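Local structure of immunoreactive 84kD antigen PG93 (Porphyromonas gingivalis, 5M11) at residues D592-K597 against L639-D644; A537-G542 against N599-A604. The protein is probably an essential bacterial surface component of the type-IX secretion system, and it binds zinc and calcium ions. All coordinates share one frame; numbering follows the deposited sequence.

How the contacts relate
Contacts 1 and 2 lie with their centres about 8 Å apart, in three successive blades of a beta-propeller. Contact 1 joins the first strands of two blades, 589-595 and 636-642; contact 2 joins the turn after strand 533-538 of the preceding blade to N599 and K601, where the chain enters strand 601-606, the second strand of the middle blade. Along the chain the four segments alternate: 537-542, 592-597, 599-604, 639-644. Strands 589-595 and 601-606 are antiparallel neighbours, linked by V594 O to W602 N. The middle blade thus takes part in both contacts, facing the preceding blade through 599-604 and the following blade through 592-597.

Contact 1. Residues D592-K597 against L639-D644; sequences DIVVDK and LALNDD. With GOL (glycerol), chain R.
V594 turns its two methyl groups to different leucines of the facing strand: CG2 meets L639 CB at 3.8 Å, while CG1 lies 3.7 Å from L641 CB. The valine crosses both leucines obliquely, its CG2 anti to the carbonyl carbon. L641 sets CG anti to the backbone N (chi1 176°), which brings its CD2 back to V594 CG1 at 3.9 Å; L639 instead holds CG beside its backbone N and turns its branched end (CD1 and CD2) to W602, A604 and I650. Strands 592-595 and 639-642 run almost parallel, 16° between them and 6.8 Å apart at closest approach, as the first strands of adjacent beta-propeller blades; each is hydrogen-bonded to its own second strand, 601-606 and 647-652. The link between them therefore falls to side chains, and the one direct hydrogen bond is made by D592. D592 OD2 takes the L639 N-H at 2.9 Å through the anti lone pair, while OD1 accepts a weak bond from the amide of I593, holding the carboxylate from both oxygens. A glycerol, probably from the crystallisation liquor, inserts O2 at 2.7 Å from both D592 OD2 and L639 O, and packs C3 against V594 CG2. D592 and E318 are ligands of one zinc site seen for this protein; D592 coordinates no zinc in this model, but a zinc ion lies about 4 Å from its side chain and would probably favour the ionised carboxylate. At the far end, D596 OD1 only skirts L641 CD2; its main partner is W602 NE1.

Contact 2. Residues A537-G542 against N599-A604; sequences AVDHNG and NHKWVA. With ZN (zinc ion), chain E.
In this beta-propeller, the type I beta turn D539-G542 that follows the first strand of one blade packs on N599 and K601, where the chain enters strand 601-606 of the next blade. N599 has the largest share of the buried surface. Its backbone is in the left-handed region (phi 69°), and its CG is anti to the backbone N, which brings the amide up to the turn. There N599 OD1 accepts the H540 N-H at 3.0 Å in a nearly straight bond (168°), although the donor sits above the carbonyl plane and not on a lone pair. The H540 ring lies almost parallel to this amide, 14° between their planes, the two side chains sliding past each other in opposite directions with H540 CG 3.6 Å from N599 OD1. H540 ND1 is hydrogen-bonded to a tetraethylene glycol, probably from the crystallisation liquor. The other end of the amide, N599 ND2, comes up to N541 ND2; two donors cannot bond each other, and both turn to E615 OE2, N541 only weakly.

D539 adopts the crowded rotamer, CG between the backbone N and the carbonyl carbon. In this position the two oxygens serve different partners: OD1 accepts the S543 amide and, weakly, that of N541, while D539 OD2 accepts W545 NE1 and forms a salt bridge with K601 NZ at 2.9 Å, using the anti lone pair. The lysine chain bends at chi2 and then runs extended, so that K601 NZ also reaches N599 O at 2.8 Å and E615 O. D539 OD2 balances the charge, and these carbonyls take further N-H groups, which probably favours the protonated form of this buried lysine. H600 coordinates a zinc ion through NE2 at 2.2 Å, with a water 2.4 Å from the same zinc.

Contact 1. Residues D592-K597 against L639-D644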
ATOM      1  N   ASP A 592       5.672   7.877 -11.651  1.00 61.38           N
ATOM      2  CA  ASP A 592       5.004   9.177 -11.500  1.00 58.83           C
ATOM      3  C   ASP A 592       5.978  10.309 -11.203  1.00 60.36           C
ATOM      4  O   ASP A 592       7.086  10.084 -10.694  1.00 61.27           O
ATOM      5  CB  ASP A 592       3.889   9.157 -10.424  1.00 59.74           C
ATOM      6  CG  ASP A 592       2.652   9.991 -10.794  1.00 70.03           C
ATOM      7  OD1 ASP A 592       2.654  10.622 -11.885  1.00 72.46           O
ATOM      8  OD2 ASP A 592       1.671   9.981 -10.017  1.00 69.43           O
ATOM      9  N   ILE A 593       5.548  11.535 -11.564  1.00 54.14           N
ATOM     10  CA  ILE A 593       6.257  12.808 -11.361  1.00 53.36           C
ATOM     11  C   ILE A 593       5.226  13.849 -10.893  1.00 55.16           C
ATOM     12  O   ILE A 593       4.159  13.987 -11.492  1.00 53.79           O
ATOM     13  CB  ILE A 593       7.079  13.319 -12.616  1.00 56.42           C
ATOM     14  CG1 ILE A 593       7.940  12.207 -13.248  1.00 58.42           C
ATOM     15  CG2 ILE A 593       7.961  14.537 -12.263  1.00 55.58           C
ATOM     16  CD1 ILE A 593       8.091  12.291 -14.710  1.00 67.89           C
ATOM     17  N   VAL A 594       5.586  14.594  -9.840  1.00 51.33           N
ATOM     18  CA  VAL A 594       4.827  15.688  -9.244  1.00 49.86           C
ATOM     19  C   VAL A 594       5.814  16.861  -9.051  1.00 57.72           C
ATOM     20  O   VAL A 594       6.993  16.614  -8.784  1.00 59.37           O
ATOM     21  CB  VAL A 594       4.139  15.194  -7.958  1.00 52.02           C
ATOM     22  CG1 VAL A 594       3.984  16.291  -6.918  1.00 51.76           C
ATOM     23  CG2 VAL A 594       2.797  14.568  -8.293  1.00 50.65           C
ATOM     24  N   VAL A 595       5.362  18.121  -9.264  1.00 55.57           N
ATOM     25  CA  VAL A 595       6.236  19.300  -9.180  1.00 56.90           C
ATOM     26  C   VAL A 595       5.828  20.246  -8.010  1.00 63.80           C
ATOM     27  O   VAL A 595       4.672  20.691  -7.907  1.00 63.13           O
ATOM     28  CB  VAL A 595       6.307  20.058 -10.539  1.00 60.07           C
ATOM     29  CG1 VAL A 595       7.189  21.301 -10.442  1.00 61.87           C
ATOM     30  CG2 VAL A 595       6.803  19.146 -11.661  1.00 59.55           C
ATOM     31  N   ASP A 596       6.834  20.552  -7.162  1.00 62.48           N
ATOM     32  CA  ASP A 596       6.847  21.444  -5.990  1.00 63.40           C
ATOM     33  C   ASP A 596       6.460  22.882  -6.291  1.00 65.48           C
ATOM     34  O   ASP A 596       6.535  23.340  -7.426  1.00 64.44           O
ATOM     35  CB  ASP A 596       8.301  21.522  -5.433  1.00 67.56           C
ATOM     36  CG  ASP A 596       8.595  20.791  -4.141  1.00 83.91           C
ATOM     37  OD1 ASP A 596       7.725  20.009  -3.688  1.00 86.05           O
ATOM     38  OD2 ASP A 596       9.707  20.995  -3.576  1.00 90.01           O
ATOM     39  N   LYS A 597       6.203  23.622  -5.213  1.00 62.12           N
ATOM     40  CA  LYS A 597       5.973  25.061  -5.132  1.00 62.62           C
ATOM     41  C   LYS A 597       7.326  25.726  -5.426  1.00 67.77           C
ATOM     42  O   LYS A 597       7.384  26.846  -5.951  1.00 67.61           O
ATOM     43  CB  LYS A 597       5.461  25.371  -3.709  1.00 66.02           C
ATOM     44  CG  LYS A 597       5.186  26.824  -3.374  1.00 82.67           C
ATOM     45  CD  LYS A 597       4.760  26.986  -1.902  1.00 89.61           C
ATOM     46  CE  LYS A 597       5.908  27.047  -0.913  1.00 90.09           C
ATOM     47  NZ  LYS A 597       6.585  28.373  -0.906  1.00 97.41           N
ATOM     48  N   LEU A 639       1.646   9.280  -7.160  1.00 51.82           N
ATOM     49  CA  LEU A 639       1.929  10.470  -6.354  1.00 50.24           C
ATOM     50  C   LEU A 639       0.771  11.519  -6.502  1.00 56.30           C
ATOM     51  O   LEU A 639       0.011  11.487  -7.485  1.00 56.98           O
ATOM     52  CB  LEU A 639       3.279  11.111  -6.763  1.00 49.50           C
ATOM     53  CG  LEU A 639       4.592  10.388  -6.426  1.00 52.89           C
ATOM     54  CD1 LEU A 639       5.777  11.186  -6.899  1.00 51.78           C
ATOM     55  CD2 LEU A 639       4.727  10.070  -4.926  1.00 53.32           C
ATOM     56  N   ALA A 640       0.631  12.423  -5.504  1.00 51.26           N
ATOM     57  CA  ALA A 640      -0.343  13.529  -5.440  1.00 49.47           C
ATOM     58  C   ALA A 640       0.100  14.427  -4.351  1.00 53.83           C
ATOM     59  O   ALA A 640       0.549  13.938  -3.321  1.00 56.00           O
ATOM     60  CB  ALA A 640      -1.756  13.024  -5.177  1.00 49.84           C
ATOM     61  N   LEU A 641       0.023  15.729  -4.553  1.00 48.73           N
ATOM     62  CA  LEU A 641       0.521  16.679  -3.574  1.00 48.03           C
ATOM     63  C   LEU A 641      -0.525  17.722  -3.194  1.00 49.74           C
ATOM     64  O   LEU A 641      -1.132  18.353  -4.066  1.00 48.30           O
ATOM     65  CB  LEU A 641       1.766  17.347  -4.187  1.00 48.46           C
ATOM     66  CG  LEU A 641       2.470  18.458  -3.435  1.00 53.20           C
ATOM     67  CD1 LEU A 641       3.258  17.906  -2.279  1.00 54.34           C
ATOM     68  CD2 LEU A 641       3.380  19.193  -4.355  1.00 53.91           C
ATOM     69  N   ASN A 642      -0.700  17.916  -1.879  1.00 46.25           N
ATOM     70  CA  ASN A 642      -1.587  18.915  -1.302  1.00 46.63           C
ATOM     71  C   ASN A 642      -0.748  20.174  -1.127  1.00 54.06           C
ATOM     72  O   ASN A 642      -0.105  20.362  -0.089  1.00 56.15           O
ATOM     73  CB  ASN A 642      -2.178  18.391   0.014  1.00 46.15           C
ATOM     74  CG  ASN A 642      -3.175  19.294   0.716  1.00 61.65           C
ATOM     75  OD1 ASN A 642      -3.356  20.481   0.407  1.00 49.78           O
ATOM     76  ND2 ASN A 642      -3.817  18.744   1.730  1.00 56.25           N
ATOM     77  N   ASP A 643      -0.719  21.019  -2.166  1.00 51.45           N
ATOM     78  CA  ASP A 643       0.101  22.239  -2.225  1.00 53.05           C
ATOM     79  C   ASP A 643      -0.175  23.217  -1.070  1.00 57.42           C
ATOM     80  O   ASP A 643       0.704  24.016  -0.748  1.00 59.10           O
ATOM     81  CB  ASP A 643      -0.068  22.960  -3.571  1.00 55.43           C
ATOM     82  CG  ASP A 643       0.178  22.069  -4.783  1.00 76.67           C
ATOM     83  OD1 ASP A 643       1.335  22.038  -5.277  1.00 78.91           O
ATOM     84  OD2 ASP A 643      -0.789  21.400  -5.241  1.00 86.36           O
ATOM     85  N   ASP A 644      -1.342  23.104  -0.413  1.00 52.63           N
ATOM     86  CA  ASP A 644      -1.755  23.979   0.673  1.00 53.94           C
ATOM     87  C   ASP A 644      -1.153  23.627   2.038  1.00 60.59           C
ATOM     88  O   ASP A 644      -0.886  24.550   2.822  1.00 62.22           O
ATOM     89  CB  ASP A 644      -3.272  23.983   0.789  1.00 55.31           C
ATOM     90  CG  ASP A 644      -3.764  25.061   1.715  1.00 71.43           C
ATOM     91  OD1 ASP A 644      -3.676  26.257   1.330  1.00 74.75           O
ATOM     92  OD2 ASP A 644      -4.153  24.724   2.863  1.00 78.80           O
TER
HETATM   93  C1  GOL R 817       0.090  12.695 -12.008  1.00 88.62           C
HETATM   94  O1  GOL R 817      -0.296  11.655 -12.889  1.00 88.11           O
HETATM   95  C2  GOL R 817      -0.798  12.692 -10.788  1.00 91.10           C
HETATM   96  O2  GOL R 817      -0.634  11.450 -10.102  1.00 94.31           O
HETATM   97  C3  GOL R 817      -0.494  13.846  -9.859  1.00 90.47           C
HETATM   98  O3  GOL R 817      -1.685  14.398  -9.301  1.00 89.80           O

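Contact 2. Residues A537-G542 against N599-A604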
ATOM      1  N   ALA A 537       4.770  15.594 -16.610  1.00 54.88           N
ATOM      2  CA  ALA A 537       4.442  16.698 -15.707  1.00 53.36           C
ATOM      3  C   ALA A 537       4.903  18.012 -16.255  1.00 58.41           C
ATOM      4  O   ALA A 537       6.043  18.097 -16.704  1.00 61.02           O
ATOM      5  CB  ALA A 537       5.090  16.470 -14.346  1.00 54.28           C
ATOM      6  N   VAL A 538       4.066  19.061 -16.172  1.00 53.27           N
ATOM      7  CA  VAL A 538       4.484  20.385 -16.637  1.00 53.36           C
ATOM      8  C   VAL A 538       5.011  21.200 -15.421  1.00 61.21           C
ATOM      9  O   VAL A 538       4.321  21.361 -14.405  1.00 60.37           O
ATOM     10  CB  VAL A 538       3.427  21.139 -17.509  1.00 54.73           C
ATOM     11  CG1 VAL A 538       2.342  21.822 -16.692  1.00 51.96           C
ATOM     12  CG2 VAL A 538       4.105  22.129 -18.459  1.00 56.35           C
ATOM     13  N   ASP A 539       6.256  21.657 -15.505  1.00 61.24           N
ATOM     14  CA  ASP A 539       6.779  22.428 -14.394  1.00 63.43           C
ATOM     15  C   ASP A 539       6.442  23.913 -14.597  1.00 72.58           C
ATOM     16  O   ASP A 539       5.708  24.244 -15.532  1.00 72.70           O
ATOM     17  CB  ASP A 539       8.277  22.160 -14.195  1.00 67.01           C
ATOM     18  CG  ASP A 539       9.259  22.830 -15.126  1.00 83.13           C
ATOM     19  OD1 ASP A 539       8.814  23.553 -16.050  1.00 84.75           O
ATOM     20  OD2 ASP A 539      10.483  22.638 -14.929  1.00 91.62           O
ATOM     21  N   HIS A 540       6.955  24.802 -13.729  1.00 73.27           N
ATOM     22  CA  HIS A 540       6.676  26.237 -13.831  1.00 75.77           C
ATOM     23  C   HIS A 540       7.431  26.903 -14.998  1.00 80.64           C
ATOM     24  O   HIS A 540       6.991  27.957 -15.462  1.00 81.33           O
ATOM     25  CB  HIS A 540       7.011  26.958 -12.523  1.00 78.79           C
ATOM     26  CG  HIS A 540       6.334  26.398 -11.315  1.00 81.74           C
ATOM     27  ND1 HIS A 540       6.914  26.494 -10.060  1.00 85.10           N
ATOM     28  CD2 HIS A 540       5.156  25.743 -11.203  1.00 82.25           C
ATOM     29  CE1 HIS A 540       6.066  25.912  -9.227  1.00 83.29           C
ATOM     30  NE2 HIS A 540       5.000  25.431  -9.869  1.00 81.93           N
ATOM     31  N   ASN A 541       8.543  26.284 -15.480  1.00 76.54           N
ATOM     32  CA  ASN A 541       9.379  26.784 -16.587  1.00 77.78           C
ATOM     33  C   ASN A 541       8.849  26.329 -17.982  1.00 78.72           C
ATOM     34  O   ASN A 541       9.611  26.311 -18.966  1.00 79.75           O
ATOM     35  CB  ASN A 541      10.838  26.324 -16.403  1.00 79.14           C
ATOM     36  CG  ASN A 541      11.547  26.887 -15.198  1.00105.64           C
ATOM     37  OD1 ASN A 541      11.313  28.028 -14.778  1.00102.55           O
ATOM     38  ND2 ASN A 541      12.480  26.110 -14.649  1.00 97.49           N
ATOM     39  N   GLY A 542       7.559  25.975 -18.039  1.00 70.48           N
ATOM     40  CA  GLY A 542       6.885  25.502 -19.242  1.00 68.57           C
ATOM     41  C   GLY A 542       7.492  24.263 -19.876  1.00 70.32           C
ATOM     42  O   GLY A 542       7.368  24.073 -21.094  1.00 69.30           O
ATOM     43  N   ASN A 599       9.397  24.366  -7.534  1.00 64.81           N
ATOM     44  CA  ASN A 599       9.675  23.840  -8.880  1.00 63.86           C
ATOM     45  C   ASN A 599      10.610  22.589  -8.806  1.00 66.95           C
ATOM     46  O   ASN A 599      11.205  22.184  -9.809  1.00 65.01           O
ATOM     47  CB  ASN A 599      10.250  24.930  -9.800  1.00 66.05           C
ATOM     48  CG  ASN A 599       9.950  24.769 -11.266  1.00 86.07           C
ATOM     49  OD1 ASN A 599       9.042  24.027 -11.688  1.00 73.29           O
ATOM     50  ND2 ASN A 599      10.682  25.528 -12.068  1.00 80.28           N
ATOM     51  N   HIS A 600      10.703  21.970  -7.609  1.00 64.51           N
ATOM     52  CA  HIS A 600      11.468  20.747  -7.388  1.00 64.84           C
ATOM     53  C   HIS A 600      10.603  19.586  -7.806  1.00 63.40           C
ATOM     54  O   HIS A 600       9.388  19.752  -7.901  1.00 61.55           O
ATOM     55  CB  HIS A 600      11.942  20.613  -5.932  1.00 67.65           C
ATOM     56  CG  HIS A 600      12.973  21.619  -5.510  1.00 74.13           C
ATOM     57  ND1 HIS A 600      13.062  22.046  -4.194  1.00 77.32           N
ATOM     58  CD2 HIS A 600      13.921  22.253  -6.239  1.00 78.70           C
ATOM     59  CE1 HIS A 600      14.059  22.913  -4.162  1.00 79.99           C
ATOM     60  NE2 HIS A 600      14.614  23.070  -5.371  1.00 81.23           N
ATOM     61  N   LYS A 601      11.206  18.431  -8.113  1.00 58.48           N
ATOM     62  CA  LYS A 601      10.453  17.299  -8.642  1.00 56.48           C
ATOM     63  C   LYS A 601      10.415  16.093  -7.708  1.00 62.92           C
ATOM     64  O   LYS A 601      11.459  15.616  -7.275  1.00 65.13           O
ATOM     65  CB  LYS A 601      11.046  16.881  -9.998  1.00 58.54           C
ATOM     66  CG  LYS A 601      10.584  17.738 -11.179  1.00 57.21           C
ATOM     67  CD  LYS A 601      11.280  19.093 -11.327  1.00 56.34           C
ATOM     68  CE  LYS A 601      10.462  19.975 -12.231  1.00 55.96           C
ATOM     69  NZ  LYS A 601      11.072  21.312 -12.465  1.00 60.51           N
ATOM     70  N   TRP A 602       9.202  15.599  -7.400  1.00 59.00           N
ATOM     71  CA  TRP A 602       9.006  14.390  -6.599  1.00 58.38           C
ATOM     72  C   TRP A 602       8.842  13.253  -7.578  1.00 62.41           C
ATOM     73  O   TRP A 602       7.908  13.258  -8.378  1.00 61.02           O
ATOM     74  CB  TRP A 602       7.821  14.511  -5.632  1.00 55.64           C
ATOM     75  CG  TRP A 602       8.087  15.437  -4.485  1.00 57.50           C
ATOM     76  CD1 TRP A 602       7.752  16.757  -4.404  1.00 60.22           C
ATOM     77  CD2 TRP A 602       8.797  15.127  -3.277  1.00 58.83           C
ATOM     78  NE1 TRP A 602       8.188  17.284  -3.207  1.00 60.80           N
ATOM     79  CE2 TRP A 602       8.853  16.312  -2.506  1.00 63.12           C
ATOM     80  CE3 TRP A 602       9.417  13.967  -2.777  1.00 61.40           C
ATOM     81  CZ2 TRP A 602       9.504  16.370  -1.268  1.00 64.05           C
ATOM     82  CZ3 TRP A 602      10.057  14.024  -1.547  1.00 64.27           C
ATOM     83  CH2 TRP A 602      10.082  15.210  -0.799  1.00 65.37           C
ATOM     84  N   VAL A 603       9.816  12.341  -7.602  1.00 60.91           N
ATOM     85  CA  VAL A 603       9.819  11.220  -8.534  1.00 60.85           C
ATOM     86  C   VAL A 603       9.562   9.869  -7.838  1.00 66.37           C
ATOM     87  O   VAL A 603      10.369   9.425  -7.008  1.00 68.33           O
ATOM     88  CB  VAL A 603      11.142  11.161  -9.317  1.00 65.58           C
ATOM     89  CG1 VAL A 603      11.087  10.064 -10.370  1.00 66.10           C
ATOM     90  CG2 VAL A 603      11.479  12.512  -9.950  1.00 64.92           C
ATOM     91  N   ALA A 604       8.453   9.208  -8.229  1.00 60.23           N
ATOM     92  CA  ALA A 604       8.097   7.852  -7.831  1.00 59.51           C
ATOM     93  C   ALA A 604       8.699   6.885  -8.828  1.00 66.15           C
ATOM     94  O   ALA A 604       8.611   7.114 -10.043  1.00 66.34           O
ATOM     95  CB  ALA A 604       6.602   7.694  -7.812  1.00 58.47           C
TER
HETATM   96 ZN    ZN E 804      16.288  24.276  -6.041  1.00 88.92          ZN
HETATM   97  O   HOH W   1      17.994  23.394  -4.559  1.00 62.83           O